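Local atomic coordinates of adhesion G-protein coupled receptor G6 (PDB entry 6V55), a protein that probably takes part in cell adhesion and in the control of myelination as a calcium-binding adhesion G-protein coupled receptor. Residues A[347-352]-A[366-371]; A[359-364]-A[399-404]; A[551-556]-A[588-593]. One frame throughout, in Å; residues are numbered along the deposited sequence.

Contact 1 of 3, residues A[347-352]-A[366-371]; sequences STLVVT and SQWLNQ. With NAG (2-acetamido-2-deoxy-beta-D-glucopyranose), chain J.
Leu349 on strand 342-353 and Leu369 on helix 361-374 reach toward each other tip to tip, with CD1 of Leu349 3.8 Å from CD1 of Leu369. The other methyl of Leu349 has a different neighbour: its CD2 lies 4.2 Å from CZ3 of Trp368, near the plane of the indole and at its edge, not over its face. The first torsion of Leu349 (chi1 -61°) puts CG opposite the carbonyl carbon and directs the fork at the helix; the turn about CB-CG (chi2 148°) then sends CD1 to Leu369 and CD2 to Trp368. The meeting is purely apolar, and no hydrogen bond links the two segments. In this SEA domain, with its beta-alpha-beta-beta-alpha-beta order apart from one extra short strand, the contact seats the first helix on the antiparallel sheet. A separation of 10.6 Å between the CA atoms of Leu349 and Leu369 fits layers joined through side chains alone. Leu349 also touches Leu438 and Val441 of strand 436-445, while the indole of Trp368 packs on Ile432 and gives its NE1 hydrogen weakly to Ala429 O. One residue on from Leu369, Asn370 bears a glycan on ND2, and its OD1 is hydrogen-bonded to Val382 N.

Contact 2 of 3, residues A[359-364]-A[399-404]; sequences RDATAI and TRQIYL. Unlike the reference sequence in segment 399-404: Ile402 (reference Thr).
Thr362, in the first turn of helix 361-374, meets Tyr403 of strand 399-410 at the edge of the aromatic ring. Its OG1 stands 3.2 Å from CE1 of Tyr403, near the ring plane, and gives a weak hydrogen bond of 3.4 Å to Tyr403 OH. The threonine side chain crosses the tyrosine obliquely, with CG2 of Thr362 3.9 Å from the same CE1 of Tyr403. Beside it, Ala361 turns its CB toward the sheet, 3.7 Å from Tyr403 OH and 3.9 Å from Gln401 OE1.

What positions the phenol is a chain of hydrogen bonds along one face of the strand. Tyr403 OH donates to Gln401 OE1 over 2.7 Å, almost straight onto the carbonyl, with a C=O...donor angle of 169°. Gln401 is extended beyond CG (chi2 -180°), which carries its amide to the level of the hydroxyl, and its other end gives NE2 to Thr399 OG1 at 3.0 Å, a partner 7° out of the amide plane. Both ends of this buried amide are thereby used and its rotation is fixed. A phenylalanine in place of Tyr403 is likely to leave Gln401 OE1 without its donor and the amide less firmly held.

On the strand side, the chain of hydrogen bonds continues from Thr399 OG1 to Thr356 OG1. On the helical side, Asp360 occupies the N-cap position, its OD2 accepting a weak bond from Ala363 N. The contact places the start of the first SEA helix over the sheet: Thr362 rests on Ile385 of strand 380-392, Ala361 on Leu436 of strand 436-445, and strand 399-410 itself runs between strands 380-392 and 342-353.

Contact 3 of 3, residues A[551-556]-A[588-593]; sequences AKINAT and DELVQK. With NAG (2-acetamido-2-deoxy-beta-D-glucopyranose), chain G; NAG (2-acetamido-2-deoxy-beta-D-glucopyranose), chain L.
Lys593, on helix 573-593, lies across Ile553 and reaches back to the carbonyl of Ala551. At its root, CB of Lys593 is 4.2 Å from CG1 of Ile553, the two side chains crossing at about a right angle. CG of Lys593 meets the acetyl methyl of a glycan, C8 of NAG (chain L), at 3.7 Å. The chain then bends, at chi2 (-131°) and again at chi3 (-57°), swinging CE to within 3.3 Å of Ala551 O. At the tip, NZ of Lys593 gives Ala551 O a weak hydrogen bond of 3.3 Å; its stronger partner is Val548 O, and the carboxylate of Glu589, one turn earlier, offers only a long salt bridge. Ala551 is the first residue to leave the helical path after helix 534-550, so the ammonium sits by carbonyls at a helix C-terminus, a place where positive charge is probably favoured.

Deeper in, Ile553 CG2 packs against Leu590 CD1 at 3.7 Å, again nearly at right angles. A water joins the backbones as well, donating to Lys593 O at 3.1 Å and accepting a weak bond from Ile553 N. Asn554, the N-cap of helix 555-568, carries a second glycan on ND2.

The helices involved are consistent with the helical subdomain of a GAIN domain. The turn between helices 534-550 and 555-568 is held against helix 573-593, with Leu590 inserted among Val548, Ala558, Val561 and Val562, while Val591 and Gln592 pack on Asn673 of strand 671-677.

In the fold
Contacts 1 and 2 belong to one SEA domain and share helix 361-374, which they join to adjacent strands, 342-353 and 399-410, of the same antiparallel sheet. Their centres are about 8 Å apart, and the backbones of Leu349 and Tyr403 pair between them. Contact 1 is apolar and wholly buried; contact 2, at the helix start, sets a weak hydrogen bond and close packing against a polar chain held within the strand. Contact 3, over 70 Å from either between centres, joins the link between two helices to a third helix. Contacts 2 and 3 are buried but each includes one partly exposed residue, Thr362 and Lys593. Asn370 and Asn554 carry glycans without joining the packing; only in contact 3 does a further sugar touch a contact side chain, Lys593.

Contact 1 of 3, residues A[347-352]-A[366-371]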
loop_
_atom_site.group_PDB
_atom_site.type_symbol
_atom_site.label_atom_id
_atom_site.label_comp_id
_atom_site.label_asym_id
_atom_site.label_seq_id
_atom_site.Cartn_x
_atom_site.Cartn_y
_atom_site.Cartn_z
ATOM N N SER A 347 13.050 13.622 27.090
ATOM C CA SER A 347 12.379 14.639 27.898
ATOM C C SER A 347 13.299 15.806 28.228
ATOM O O SER A 347 14.526 15.664 28.299
ATOM C CB SER A 347 11.822 14.099 29.229
ATOM O OG SER A 347 12.787 13.328 29.914
ATOM N N THR A 348 12.680 16.969 28.436
ATOM C CA THR A 348 13.376 18.184 28.848
ATOM C C THR A 348 12.813 18.605 30.195
ATOM O O THR A 348 11.631 18.961 30.298
ATOM C CB THR A 348 13.226 19.297 27.816
ATOM O OG1 THR A 348 13.959 18.928 26.643
ATOM C CG2 THR A 348 13.776 20.627 28.348
ATOM N N LEU A 349 13.659 18.556 31.218
ATOM C CA LEU A 349 13.280 18.850 32.585
ATOM C C LEU A 349 13.861 20.196 32.978
ATOM O O LEU A 349 15.051 20.433 32.778
ATOM C CB LEU A 349 13.784 17.761 33.529
ATOM C CG LEU A 349 13.251 16.357 33.261
ATOM C CD1 LEU A 349 14.280 15.297 33.630
ATOM C CD2 LEU A 349 11.995 16.157 34.035
ATOM N N VAL A 350 13.019 21.067 33.529
ATOM C CA VAL A 350 13.436 22.347 34.093
ATOM C C VAL A 350 13.225 22.255 35.599
ATOM O O VAL A 350 12.090 22.127 36.066
ATOM C CB VAL A 350 12.649 23.515 33.492
ATOM C CG1 VAL A 350 12.980 24.785 34.229
ATOM C CG2 VAL A 350 12.963 23.636 32.015
ATOM N N VAL A 351 14.314 22.266 36.364
ATOM C CA VAL A 351 14.245 22.077 37.806
ATOM C C VAL A 351 14.826 23.309 38.500
ATOM O O VAL A 351 15.595 24.072 37.910
ATOM C CB VAL A 351 14.968 20.781 38.260
ATOM C CG1 VAL A 351 14.440 19.563 37.510
ATOM C CG2 VAL A 351 16.456 20.886 38.075
ATOM N N THR A 352 14.427 23.525 39.759
ATOM C CA THR A 352 15.011 24.586 40.588
ATOM C C THR A 352 15.680 23.973 41.814
ATOM O O THR A 352 15.015 23.351 42.641
ATOM C CB THR A 352 13.977 25.631 41.020
ATOM O OG1 THR A 352 13.585 26.391 39.884
ATOM C CG2 THR A 352 14.566 26.589 42.004
ATOM N N SER A 366 17.359 11.552 38.652
ATOM C CA SER A 366 17.228 10.261 37.984
ATOM C C SER A 366 16.628 9.182 38.899
ATOM O O SER A 366 15.835 8.359 38.429
ATOM C CB SER A 366 18.584 9.846 37.388
ATOM O OG SER A 366 19.339 9.030 38.255
ATOM N N GLN A 367 16.881 9.232 40.211
ATOM C CA GLN A 367 16.254 8.254 41.098
ATOM C C GLN A 367 14.792 8.596 41.384
ATOM O O GLN A 367 13.964 7.675 41.472
ATOM C CB GLN A 367 17.080 8.123 42.379
ATOM C CG GLN A 367 16.566 7.167 43.401
ATOM C CD GLN A 367 16.988 7.579 44.810
ATOM O OE1 GLN A 367 17.566 6.784 45.565
ATOM N NE2 GLN A 367 16.756 8.847 45.147
ATOM N N TRP A 368 14.457 9.896 41.442
ATOM C CA TRP A 368 13.061 10.353 41.476
ATOM C C TRP A 368 12.317 9.974 40.213
ATOM O O TRP A 368 11.129 9.629 40.273
ATOM C CB TRP A 368 13.001 11.872 41.643
ATOM C CG TRP A 368 11.698 12.546 41.176
ATOM C CD1 TRP A 368 10.511 12.568 41.853
ATOM C CD2 TRP A 368 11.472 13.304 39.969
ATOM N NE1 TRP A 368 9.563 13.280 41.149
ATOM C CE2 TRP A 368 10.131 13.753 39.998
ATOM C CE3 TRP A 368 12.264 13.643 38.872
ATOM C CZ2 TRP A 368 9.572 14.520 38.972
ATOM C CZ3 TRP A 368 11.702 14.413 37.857
ATOM C CH2 TRP A 368 10.371 14.843 37.918
ATOM N N LEU A 369 13.001 10.046 39.058
ATOM C CA LEU A 369 12.397 9.640 37.787
ATOM C C LEU A 369 12.103 8.142 37.780
ATOM O O LEU A 369 10.982 7.740 37.467
ATOM C CB LEU A 369 13.296 10.024 36.597
ATOM C CG LEU A 369 13.131 11.391 35.896
ATOM C CD1 LEU A 369 14.399 11.839 35.198
ATOM C CD2 LEU A 369 11.975 11.428 34.904
ATOM N N ASN A 370 13.088 7.320 38.188
ATOM C CA ASN A 370 12.918 5.874 38.356
ATOM C C ASN A 370 11.811 5.536 39.355
ATOM O O ASN A 370 10.972 4.667 39.082
ATOM C CB ASN A 370 14.225 5.256 38.853
ATOM C CG ASN A 370 15.102 4.714 37.751
ATOM O OD1 ASN A 370 14.906 5.010 36.583
ATOM N ND2 ASN A 370 16.090 3.899 38.139
ATOM N N GLN A 371 11.774 6.243 40.498
ATOM C CA GLN A 371 10.772 5.986 41.527
ATOM C C GLN A 371 9.363 6.391 41.116
ATOM O O GLN A 371 8.408 5.752 41.565
ATOM C CB GLN A 371 11.099 6.723 42.828
ATOM C CG GLN A 371 11.703 5.873 43.951
ATOM C CD GLN A 371 10.772 4.782 44.476
ATOM O OE1 GLN A 371 9.538 4.893 44.420
ATOM N NE2 GLN A 371 11.371 3.709 44.982
HETATM C C1 NAG J . 17.084 3.235 37.319
HETATM C C2 NAG J . 18.381 3.017 38.150
HETATM C C3 NAG J . 19.400 2.169 37.361
HETATM C C4 NAG J . 18.773 0.861 36.884
HETATM C C5 NAG J . 17.536 1.162 36.033
HETATM C C6 NAG J . 16.817 -0.078 35.550
HETATM C C7 NAG J . 19.299 4.589 39.814
HETATM C C8 NAG J . 19.888 5.951 40.033
HETATM N N2 NAG J . 18.967 4.289 38.550
HETATM O O3 NAG J . 20.548 1.902 38.164
HETATM O O4 NAG J . 19.706 0.098 36.126
HETATM O O5 NAG J . 16.589 1.928 36.802
HETATM O O6 NAG J . 17.334 -1.268 36.133
HETATM O O7 NAG J . 19.134 3.794 40.739
#

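Contact 2 of 3, residues A[359-364]-A[399-404]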
loop_
_atom_site.group_PDB
_atom_site.type_symbol
_atom_site.label_atom_id
_atom_site.label_comp_id
_atom_site.label_asym_id
_atom_site.label_seq_id
_atom_site.Cartn_x
_atom_site.Cartn_y
_atom_site.Cartn_z
ATOM N N ARG A 359 24.737 19.165 46.859
ATOM C CA ARG A 359 24.542 17.887 46.195
ATOM C C ARG A 359 24.825 17.976 44.702
ATOM O O ARG A 359 25.105 19.044 44.146
ATOM C CB ARG A 359 23.107 17.409 46.408
ATOM C CG ARG A 359 22.095 18.252 45.652
ATOM C CD ARG A 359 20.751 18.173 46.320
ATOM N NE ARG A 359 19.854 19.216 45.851
ATOM C CZ ARG A 359 18.662 19.456 46.385
ATOM N NH1 ARG A 359 18.225 18.730 47.413
ATOM N NH2 ARG A 359 17.892 20.426 45.902
ATOM N N ASP A 360 24.752 16.807 44.065
ATOM C CA ASP A 360 24.666 16.678 42.616
ATOM C C ASP A 360 23.234 16.265 42.308
ATOM O O ASP A 360 22.818 15.149 42.641
ATOM C CB ASP A 360 25.666 15.653 42.085
ATOM C CG ASP A 360 25.360 15.220 40.657
ATOM O OD1 ASP A 360 25.677 15.979 39.703
ATOM O OD2 ASP A 360 24.784 14.119 40.495
ATOM N N ALA A 361 22.483 17.167 41.674
ATOM C CA ALA A 361 21.052 16.967 41.494
ATOM C C ALA A 361 20.714 15.914 40.446
ATOM O O ALA A 361 19.563 15.463 40.415
ATOM C CB ALA A 361 20.391 18.300 41.133
ATOM N N THR A 362 21.679 15.503 39.611
ATOM C CA THR A 362 21.410 14.513 38.567
ATOM C C THR A 362 21.099 13.136 39.155
ATOM O O THR A 362 20.225 12.425 38.642
ATOM C CB THR A 362 22.596 14.424 37.603
ATOM O OG1 THR A 362 23.103 15.736 37.311
ATOM C CG2 THR A 362 22.165 13.805 36.328
ATOM N N ALA A 363 21.771 12.767 40.256
ATOM C CA ALA A 363 21.478 11.503 40.933
ATOM C C ALA A 363 20.098 11.528 41.566
ATOM O O ALA A 363 19.347 10.549 41.460
ATOM C CB ALA A 363 22.540 11.205 41.993
ATOM N N ILE A 364 19.739 12.663 42.176
ATOM C CA ILE A 364 18.454 12.818 42.863
ATOM C C ILE A 364 17.315 12.840 41.854
ATOM O O ILE A 364 16.273 12.208 42.072
ATOM C CB ILE A 364 18.466 14.094 43.740
ATOM C CG1 ILE A 364 19.537 14.036 44.846
ATOM C CG2 ILE A 364 17.126 14.332 44.409
ATOM C CD1 ILE A 364 19.641 12.696 45.594
ATOM N N THR A 399 19.828 27.824 41.739
ATOM C CA THR A 399 19.918 27.690 40.293
ATOM C C THR A 399 18.648 27.092 39.706
ATOM O O THR A 399 18.000 26.234 40.314
ATOM C CB THR A 399 21.065 26.791 39.858
ATOM O OG1 THR A 399 20.977 25.543 40.571
ATOM C CG2 THR A 399 22.329 27.443 40.168
ATOM N N ARG A 400 18.348 27.535 38.486
ATOM C CA ARG A 400 17.465 26.852 37.557
ATOM C C ARG A 400 18.335 26.017 36.639
ATOM O O ARG A 400 19.242 26.548 35.992
ATOM C CB ARG A 400 16.654 27.843 36.737
ATOM C CG ARG A 400 15.716 27.142 35.769
ATOM C CD ARG A 400 14.940 28.120 34.870
ATOM N NE ARG A 400 14.636 29.404 35.511
ATOM C CZ ARG A 400 13.637 29.609 36.377
ATOM N NH1 ARG A 400 12.837 28.610 36.740
ATOM N NH2 ARG A 400 13.449 30.819 36.900
ATOM N N GLN A 401 18.063 24.720 36.579
ATOM C CA GLN A 401 18.890 23.770 35.846
ATOM C C GLN A 401 18.020 23.096 34.795
ATOM O O GLN A 401 16.876 22.744 35.083
ATOM C CB GLN A 401 19.505 22.736 36.801
ATOM C CG GLN A 401 20.392 23.334 37.906
ATOM C CD GLN A 401 20.985 22.274 38.821
ATOM O OE1 GLN A 401 20.987 21.090 38.488
ATOM N NE2 GLN A 401 21.488 22.691 39.980
ATOM N N ILE A 402 18.539 22.942 33.577
ATOM C CA ILE A 402 17.801 22.310 32.493
ATOM C C ILE A 402 18.528 21.026 32.130
ATOM O O ILE A 402 19.724 21.050 31.809
ATOM C CB ILE A 402 17.635 23.232 31.275
ATOM C CG1 ILE A 402 16.927 24.515 31.696
ATOM C CG2 ILE A 402 16.808 22.544 30.218
ATOM C CD1 ILE A 402 16.542 25.451 30.573
ATOM N N TYR A 403 17.794 19.907 32.181
ATOM C CA TYR A 403 18.305 18.562 31.963
ATOM C C TYR A 403 17.663 17.953 30.728
ATOM O O TYR A 403 16.492 18.210 30.428
ATOM C CB TYR A 403 18.014 17.657 33.168
ATOM C CG TYR A 403 18.913 17.914 34.349
ATOM C CD1 TYR A 403 20.055 17.145 34.551
ATOM C CD2 TYR A 403 18.635 18.935 35.244
ATOM C CE1 TYR A 403 20.897 17.378 35.622
ATOM C CE2 TYR A 403 19.460 19.174 36.324
ATOM C CZ TYR A 403 20.592 18.394 36.505
ATOM O OH TYR A 403 21.430 18.637 37.570
ATOM N N LEU A 404 18.432 17.127 30.028
ATOM C CA LEU A 404 17.938 16.341 28.906
ATOM C C LEU A 404 18.005 14.866 29.284
ATOM O O LEU A 404 19.082 14.380 29.642
ATOM C CB LEU A 404 18.776 16.616 27.666
ATOM C CG LEU A 404 18.362 15.936 26.376
ATOM C CD1 LEU A 404 17.004 16.432 25.927
ATOM C CD2 LEU A 404 19.424 16.250 25.343
#

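Contact 3 of 3, residues A[551-556]-A[588-593]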
loop_
_atom_site.group_PDB
_atom_site.type_symbol
_atom_site.label_atom_id
_atom_site.label_comp_id
_atom_site.label_asym_id
_atom_site.label_seq_id
_atom_site.Cartn_x
_atom_site.Cartn_y
_atom_site.Cartn_z
ATOM N N ALA A 551 28.008 -20.197 -21.389
ATOM C CA ALA A 551 26.898 -21.120 -21.220
ATOM C C ALA A 551 26.551 -21.818 -22.526
ATOM O O ALA A 551 26.833 -21.326 -23.617
ATOM C CB ALA A 551 25.663 -20.405 -20.671
ATOM N N LYS A 552 25.953 -22.997 -22.398
ATOM C CA LYS A 552 25.340 -23.675 -23.527
ATOM C C LYS A 552 23.908 -23.185 -23.639
ATOM O O LYS A 552 23.216 -23.037 -22.629
ATOM C CB LYS A 552 25.392 -25.196 -23.350
ATOM C CG LYS A 552 26.781 -25.731 -22.951
ATOM C CD LYS A 552 27.028 -27.170 -23.447
ATOM C CE LYS A 552 28.379 -27.313 -24.192
ATOM N NZ LYS A 552 28.445 -26.642 -25.545
ATOM N N ILE A 553 23.468 -22.919 -24.865
ATOM C CA ILE A 553 22.262 -22.132 -25.108
ATOM C C ILE A 553 21.176 -23.011 -25.712
ATOM O O ILE A 553 21.336 -23.516 -26.828
ATOM C CB ILE A 553 22.551 -20.947 -26.038
ATOM C CG1 ILE A 553 23.781 -20.154 -25.569
ATOM C CG2 ILE A 553 21.321 -20.108 -26.150
ATOM C CD1 ILE A 553 23.595 -19.444 -24.311
ATOM N N ASN A 554 20.065 -23.184 -24.990
ATOM C CA ASN A 554 18.829 -23.674 -25.588
ATOM C C ASN A 554 17.843 -22.508 -25.679
ATOM O O ASN A 554 18.209 -21.342 -25.427
ATOM C CB ASN A 554 18.231 -24.884 -24.841
ATOM C CG ASN A 554 18.330 -24.786 -23.334
ATOM O OD1 ASN A 554 18.250 -23.701 -22.760
ATOM N ND2 ASN A 554 18.492 -25.951 -22.679
ATOM N N ALA A 555 16.596 -22.839 -26.049
ATOM C CA ALA A 555 15.570 -21.852 -26.389
ATOM C C ALA A 555 15.197 -20.946 -25.221
ATOM O O ALA A 555 15.098 -19.726 -25.400
ATOM C CB ALA A 555 14.311 -22.553 -26.881
ATOM N N THR A 556 14.972 -21.517 -24.026
ATOM C CA THR A 556 14.468 -20.701 -22.921
ATOM C C THR A 556 15.545 -19.775 -22.379
ATOM O O THR A 556 15.235 -18.637 -22.002
ATOM C CB THR A 556 13.902 -21.572 -21.797
ATOM O OG1 THR A 556 14.964 -22.273 -21.134
ATOM C CG2 THR A 556 12.906 -22.579 -22.367
ATOM N N ASP A 588 24.950 -12.079 -31.763
ATOM C CA ASP A 588 25.509 -12.809 -32.902
ATOM C C ASP A 588 26.029 -14.179 -32.489
ATOM O O ASP A 588 25.811 -15.175 -33.190
ATOM C CB ASP A 588 26.652 -12.011 -33.545
ATOM C CG ASP A 588 26.173 -10.802 -34.366
ATOM O OD1 ASP A 588 27.065 -10.024 -34.796
ATOM O OD2 ASP A 588 24.937 -10.613 -34.550
ATOM N N GLU A 589 26.666 -14.254 -31.330
ATOM C CA GLU A 589 27.207 -15.521 -30.872
ATOM C C GLU A 589 26.160 -16.398 -30.224
ATOM O O GLU A 589 26.343 -17.619 -30.216
ATOM C CB GLU A 589 28.343 -15.292 -29.884
ATOM C CG GLU A 589 29.396 -16.376 -29.948
ATOM C CD GLU A 589 29.988 -16.620 -28.606
ATOM O OE1 GLU A 589 29.740 -15.769 -27.717
ATOM O OE2 GLU A 589 30.706 -17.637 -28.451
ATOM N N LEU A 590 25.096 -15.796 -29.665
ATOM C CA LEU A 590 23.947 -16.553 -29.160
ATOM C C LEU A 590 23.305 -17.367 -30.270
ATOM O O LEU A 590 22.999 -18.549 -30.083
ATOM C CB LEU A 590 22.927 -15.595 -28.542
ATOM C CG LEU A 590 21.550 -16.081 -28.120
ATOM C CD1 LEU A 590 21.630 -16.440 -26.677
ATOM C CD2 LEU A 590 20.504 -14.992 -28.268
ATOM N N VAL A 591 23.201 -16.773 -31.463
ATOM C CA VAL A 591 22.606 -17.426 -32.617
ATOM C C VAL A 591 23.518 -18.535 -33.154
ATOM O O VAL A 591 23.035 -19.571 -33.638
ATOM C CB VAL A 591 22.263 -16.321 -33.649
ATOM C CG1 VAL A 591 21.790 -16.872 -34.944
ATOM C CG2 VAL A 591 21.135 -15.470 -33.093
ATOM N N GLN A 592 24.833 -18.373 -33.033
ATOM C CA GLN A 592 25.744 -19.438 -33.447
ATOM C C GLN A 592 25.660 -20.648 -32.522
ATOM O O GLN A 592 25.775 -21.787 -32.985
ATOM C CB GLN A 592 27.180 -18.917 -33.477
ATOM C CG GLN A 592 27.413 -17.783 -34.458
ATOM C CD GLN A 592 27.303 -18.234 -35.898
ATOM O OE1 GLN A 592 27.646 -19.378 -36.231
ATOM N NE2 GLN A 592 26.815 -17.343 -36.765
ATOM N N LYS A 593 25.391 -20.428 -31.239
ATOM C CA LYS A 593 25.532 -21.454 -30.223
ATOM C C LYS A 593 24.227 -22.109 -29.840
ATOM O O LYS A 593 24.237 -22.994 -28.974
ATOM C CB LYS A 593 26.134 -20.864 -28.945
ATOM C CG LYS A 593 27.562 -20.437 -29.069
ATOM C CD LYS A 593 28.381 -20.966 -27.942
ATOM C CE LYS A 593 27.836 -20.523 -26.632
ATOM N NZ LYS A 593 28.950 -20.008 -25.813
HETATM C C1 NAG G . 18.660 -26.151 -21.241
HETATM C C2 NAG G . 17.621 -27.106 -20.595
HETATM C C3 NAG G . 18.052 -27.529 -19.177
HETATM C C4 NAG G . 19.486 -28.042 -19.141
HETATM C C5 NAG G . 20.428 -26.994 -19.726
HETATM C C6 NAG G . 21.867 -27.461 -19.795
HETATM C C7 NAG G . 15.358 -26.698 -21.467
HETATM C C8 NAG G . 14.058 -25.981 -21.246
HETATM N N2 NAG G . 16.306 -26.484 -20.550
HETATM O O3 NAG G . 17.185 -28.559 -18.705
HETATM O O4 NAG G . 19.867 -28.343 -17.800
HETATM O O5 NAG G . 20.019 -26.702 -21.071
HETATM O O6 NAG G . 22.582 -26.875 -20.874
HETATM O O7 NAG G . 15.543 -27.432 -22.435
HETATM C C1 NAG L . 33.308 -18.700 -33.804
HETATM C C2 NAG L . 33.026 -19.447 -32.492
HETATM C C3 NAG L . 33.434 -18.577 -31.300
HETATM C C4 NAG L . 34.900 -18.159 -31.412
HETATM C C5 NAG L . 35.183 -17.489 -32.764
HETATM C C6 NAG L . 36.657 -17.230 -32.993
HETATM C C7 NAG L . 31.226 -21.035 -31.966
HETATM C C8 NAG L . 29.748 -21.269 -31.973
HETATM N N2 NAG L . 31.627 -19.834 -32.400
HETATM O O3 NAG L . 33.210 -19.290 -30.086
HETATM O O4 NAG L . 35.228 -17.254 -30.364
HETATM O O5 NAG L . 34.729 -18.316 -33.857
HETATM O O6 NAG L . 36.981 -17.201 -34.379
HETATM O O7 NAG L . 32.022 -21.893 -31.583
HETATM O O HOH W 1 25.993 -24.354 -26.808
#